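Local coordinates for protein endonuclease V (Streptomyces avermitilis, PDB 3GOC) that probably nicks DNA at the second phosphodiester bond 3' to a deoxyinosine, a magnesium-dependent step in the repair of deaminated bases, at residues A[61-75]-A[211-223]. Numbering follows the deposited sequence.
Sequences VVLDAATLDVVAEAT and ETTRRADSLCRRA. With MG (magnesium ion), chain C; YES (3-(2-hydroxyethyl)-2,2-bis(hydroxymethyl)pentane-1,5-diol), chain H.
The RNase H-like fold of endonuclease V lays helix 211-228 over the beta hairpin at one margin of its sheet, and Val-61 and Leu-219 form the heart of that packing. Methyl CG2 of Val-61 reaches the helix between Leu-219 CD2, at 3.8 Å, and the backbone of Ala-216, while its CG1 lies against Arg-215 CB. Leu-219 holds CG opposite its backbone N (chi1 -180°), which lays the isobutyl group on strand 70-79, where Thr-75 CG2 presses tightly on Leu-219 CG at 3.5 Å. Glu-73 CB touches CD2 of the same leucine, and Glu-73 OE2 makes a long salt bridge to Arg-222 NH2 at 3.9 Å. Closer to the hairpin turn, Leu-63 CD1 meets Thr-212 CG2 at 3.5 Å. Arg-215 bends at chi2 (-80°), bringing one face of its guanidinium over Val-70, whose CG2 is 3.6 Å from NE. At the edge of that group sits water 1, accepting from Arg-215 NE and donating to Leu-68 O (2.7 Å) and Glu-211 OE1 (2.6 Å). On another side of the helix, Asp-217 OD1 binds magnesium at 2.2 Å and takes a salt bridge from Arg-221 NE; Asp-46 shares the metal. No direct hydrogen bond joins 61-75 to 211-223: the contact is mainly apolar, with one bridging water and a long ion pair, and Asp-217 CB points away from it.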
# COMPACT_ATOMS: atom_id res chain seq x y z
N VAL A 61 10.54 -1.02 15.98
CA VAL A 61 11.40 -1.30 14.84
C VAL A 61 11.01 -0.39 13.70
O VAL A 61 9.89 -0.43 13.21
CB VAL A 61 11.27 -2.77 14.39
CG1 VAL A 61 12.19 -3.02 13.20
CG2 VAL A 61 11.64 -3.71 15.54
N VAL A 62 11.96 0.44 13.28
CA VAL A 62 11.75 1.41 12.21
C VAL A 62 12.19 0.84 10.87
O VAL A 62 13.31 0.35 10.73
CB VAL A 62 12.55 2.70 12.46
CG1 VAL A 62 12.19 3.74 11.43
CG2 VAL A 62 12.28 3.22 13.86
N LEU A 63 11.30 0.90 9.89
CA LEU A 63 11.61 0.41 8.55
C LEU A 63 11.62 1.54 7.53
O LEU A 63 10.98 2.57 7.71
CB LEU A 63 10.55 -0.60 8.08
CG LEU A 63 10.18 -1.77 8.98
CD1 LEU A 63 9.09 -2.59 8.30
CD2 LEU A 63 11.40 -2.63 9.26
N ASP A 64 12.38 1.33 6.46
CA ASP A 64 12.38 2.28 5.36
C ASP A 64 11.12 1.81 4.64
O ASP A 64 11.04 0.67 4.19
CB ASP A 64 13.61 2.08 4.47
CG ASP A 64 13.57 2.93 3.22
OD1 ASP A 64 13.32 2.37 2.13
OD2 ASP A 64 13.77 4.16 3.32
N ALA A 65 10.13 2.69 4.53
CA ALA A 65 8.86 2.31 3.91
C ALA A 65 8.96 1.84 2.47
O ALA A 65 8.22 0.95 2.04
CB ALA A 65 7.88 3.48 4.01
N ALA A 66 9.88 2.43 1.71
CA ALA A 66 10.02 2.07 0.31
C ALA A 66 10.57 0.66 0.08
O ALA A 66 10.10 -0.06 -0.79
CB ALA A 66 10.91 3.09 -0.39
N THR A 67 11.56 0.27 0.88
CA THR A 67 12.21 -1.03 0.74
C THR A 67 11.81 -2.06 1.80
O THR A 67 11.95 -3.27 1.59
CB THR A 67 13.73 -0.89 0.84
OG1 THR A 67 14.07 -0.38 2.13
CG2 THR A 67 14.24 0.07 -0.23
N LEU A 68 11.31 -1.57 2.92
CA LEU A 68 10.91 -2.38 4.07
C LEU A 68 12.15 -2.85 4.85
O LEU A 68 12.05 -3.71 5.73
CB LEU A 68 10.05 -3.58 3.65
CG LEU A 68 8.69 -3.26 3.04
CD1 LEU A 68 7.87 -4.54 2.92
CD2 LEU A 68 7.95 -2.25 3.90
N ASP A 69 13.31 -2.29 4.52
CA ASP A 69 14.53 -2.66 5.23
C ASP A 69 14.51 -2.02 6.61
O ASP A 69 13.98 -0.92 6.80
CB ASP A 69 15.78 -2.18 4.49
CG ASP A 69 16.02 -2.93 3.20
OD1 ASP A 69 15.68 -4.12 3.13
OD2 ASP A 69 16.57 -2.32 2.26
N VAL A 70 15.09 -2.71 7.59
CA VAL A 70 15.16 -2.18 8.94
C VAL A 70 16.22 -1.09 8.98
O VAL A 70 17.34 -1.29 8.49
CB VAL A 70 15.52 -3.28 9.95
CG1 VAL A 70 15.69 -2.68 11.35
CG2 VAL A 70 14.45 -4.35 9.96
N VAL A 71 15.88 0.07 9.53
CA VAL A 71 16.84 1.16 9.62
C VAL A 71 17.19 1.51 11.06
O VAL A 71 18.19 2.17 11.31
CB VAL A 71 16.34 2.43 8.89
CG1 VAL A 71 16.19 2.13 7.40
CG2 VAL A 71 15.03 2.90 9.48
N ALA A 72 16.37 1.06 12.01
CA ALA A 72 16.62 1.35 13.42
C ALA A 72 15.72 0.50 14.31
O ALA A 72 14.65 0.08 13.89
CB ALA A 72 16.39 2.82 13.71
N GLU A 73 16.16 0.26 15.54
CA GLU A 73 15.35 -0.51 16.48
C GLU A 73 15.75 -0.17 17.91
O GLU A 73 16.87 0.28 18.15
CB GLU A 73 15.52 -2.01 16.23
CG GLU A 73 16.94 -2.52 16.38
CD GLU A 73 17.06 -4.00 16.07
OE1 GLU A 73 16.59 -4.42 14.99
OE2 GLU A 73 17.63 -4.74 16.90
N ALA A 74 14.83 -0.38 18.84
CA ALA A 74 15.10 -0.10 20.24
C ALA A 74 14.11 -0.86 21.11
O ALA A 74 13.01 -1.18 20.67
CB ALA A 74 14.98 1.40 20.51
N THR A 75 14.51 -1.17 22.34
CA THR A 75 13.63 -1.86 23.27
C THR A 75 13.72 -1.17 24.62
O THR A 75 14.64 -0.38 24.88
CB THR A 75 14.01 -3.35 23.45
OG1 THR A 75 15.36 -3.45 23.93
CG2 THR A 75 13.88 -4.10 22.14
N GLU A 211 5.03 -6.62 8.17
CA GLU A 211 6.42 -6.85 8.54
C GLU A 211 6.81 -6.06 9.78
O GLU A 211 7.68 -6.49 10.53
CB GLU A 211 7.34 -6.51 7.36
CG GLU A 211 7.23 -7.55 6.25
CD GLU A 211 8.29 -7.42 5.18
OE1 GLU A 211 9.46 -7.14 5.52
OE2 GLU A 211 7.97 -7.63 3.99
N THR A 212 6.16 -4.93 10.01
CA THR A 212 6.43 -4.13 11.20
C THR A 212 6.10 -4.92 12.46
O THR A 212 6.84 -4.87 13.45
CB THR A 212 5.61 -2.82 11.19
OG1 THR A 212 4.25 -3.11 10.83
CG2 THR A 212 6.20 -1.82 10.21
N THR A 213 4.99 -5.67 12.43
CA THR A 213 4.60 -6.47 13.58
C THR A 213 5.52 -7.67 13.74
O THR A 213 5.95 -7.99 14.85
CB THR A 213 3.15 -6.96 13.44
OG1 THR A 213 2.27 -5.83 13.52
CG2 THR A 213 2.80 -7.94 14.56
N ARG A 214 5.83 -8.32 12.62
CA ARG A 214 6.71 -9.47 12.66
C ARG A 214 8.05 -9.11 13.30
O ARG A 214 8.55 -9.82 14.17
CB ARG A 214 6.91 -10.01 11.24
CG ARG A 214 5.70 -10.78 10.71
CD ARG A 214 5.84 -11.04 9.21
NE ARG A 214 7.11 -11.67 8.88
CZ ARG A 214 7.34 -12.98 8.94
NH1 ARG A 214 6.38 -13.82 9.31
NH2 ARG A 214 8.55 -13.45 8.63
N ARG A 215 8.62 -7.97 12.89
CA ARG A 215 9.90 -7.50 13.41
C ARG A 215 9.83 -7.11 14.89
O ARG A 215 10.66 -7.53 15.69
CB ARG A 215 10.37 -6.27 12.63
CG ARG A 215 10.55 -6.46 11.15
CD ARG A 215 11.85 -7.14 10.85
NE ARG A 215 12.14 -7.12 9.42
CZ ARG A 215 13.17 -7.77 8.88
NH1 ARG A 215 13.99 -8.46 9.65
NH2 ARG A 215 13.36 -7.72 7.57
N ALA A 216 8.84 -6.30 15.25
CA ALA A 216 8.71 -5.85 16.62
C ALA A 216 8.40 -7.00 17.56
O ALA A 216 8.91 -7.05 18.68
CB ALA A 216 7.63 -4.78 16.72
N ASP A 217 7.58 -7.94 17.11
CA ASP A 217 7.25 -9.09 17.94
C ASP A 217 8.50 -9.90 18.25
O ASP A 217 8.76 -10.27 19.40
CB ASP A 217 6.22 -9.99 17.24
CG ASP A 217 5.98 -11.28 17.99
OD1 ASP A 217 5.34 -11.24 19.06
OD2 ASP A 217 6.44 -12.35 17.53
N SER A 218 9.29 -10.19 17.21
CA SER A 218 10.50 -10.97 17.40
C SER A 218 11.45 -10.27 18.35
O SER A 218 12.03 -10.89 19.24
CB SER A 218 11.20 -11.21 16.06
OG SER A 218 10.44 -12.08 15.24
N LEU A 219 11.60 -8.96 18.17
CA LEU A 219 12.52 -8.20 19.01
C LEU A 219 12.12 -8.08 20.48
O LEU A 219 12.96 -8.26 21.37
CB LEU A 219 12.77 -6.81 18.41
CG LEU A 219 13.73 -5.91 19.19
CD1 LEU A 219 15.09 -6.59 19.39
CD2 LEU A 219 13.90 -4.60 18.44
N CYS A 220 10.86 -7.78 20.77
CA CYS A 220 10.50 -7.69 22.18
C CYS A 220 10.59 -9.04 22.88
O CYS A 220 10.92 -9.10 24.07
CB CYS A 220 9.10 -7.07 22.38
SG CYS A 220 7.66 -7.97 21.73
N ARG A 221 10.31 -10.11 22.16
CA ARG A 221 10.40 -11.44 22.77
C ARG A 221 11.86 -11.75 23.09
O ARG A 221 12.16 -12.31 24.15
CB ARG A 221 9.82 -12.49 21.82
CG ARG A 221 8.30 -12.47 21.72
CD ARG A 221 7.80 -13.37 20.59
NE ARG A 221 6.35 -13.53 20.59
CZ ARG A 221 5.69 -14.30 21.44
NH1 ARG A 221 4.36 -14.40 21.36
NH2 ARG A 221 6.34 -14.99 22.37
N ARG A 222 12.78 -11.38 22.19
CA ARG A 222 14.20 -11.63 22.44
C ARG A 222 14.68 -10.78 23.62
O ARG A 222 15.41 -11.27 24.49
CB ARG A 222 15.04 -11.30 21.21
CG ARG A 222 16.51 -11.66 21.39
CD ARG A 222 17.35 -11.29 20.18
NE ARG A 222 17.54 -9.85 20.06
CZ ARG A 222 18.15 -9.26 19.05
NH1 ARG A 222 18.64 -9.99 18.05
NH2 ARG A 222 18.30 -7.94 19.03
N ALA A 223 14.28 -9.52 23.64
CA ALA A 223 14.69 -8.61 24.71
C ALA A 223 14.13 -9.06 26.06
O ALA A 223 14.78 -8.86 27.10
CB ALA A 223 14.23 -7.19 24.40
MG MG C . 3.73 -10.05 19.99
O1 YES H . 7.40 -1.22 -4.21
C1 YES H . 6.68 -2.32 -3.76
C2 YES H . 6.98 -3.67 -4.16
C3 YES H . 6.77 -3.74 -5.69
O3 YES H . 5.39 -3.48 -6.16
C4 YES H . 6.14 -4.66 -3.32
O4 YES H . 6.43 -6.13 -3.69
C5 YES H . 8.52 -3.88 -3.73
C6 YES H . 8.84 -3.87 -2.17
C7 YES H . 10.17 -3.28 -1.83
O7 YES H . 10.44 -2.09 -2.56
C8 YES H . 9.23 -5.16 -4.31
C9 YES H . 10.33 -4.70 -5.18
O9 YES H . 10.17 -3.71 -6.15
O HOH W 1 10.88 -5.70 7.10
O HOH W 2 2.66 -12.06 20.44
O HOH W 3 4.91 -10.32 21.95
O HOH W 4 2.75 -9.93 17.86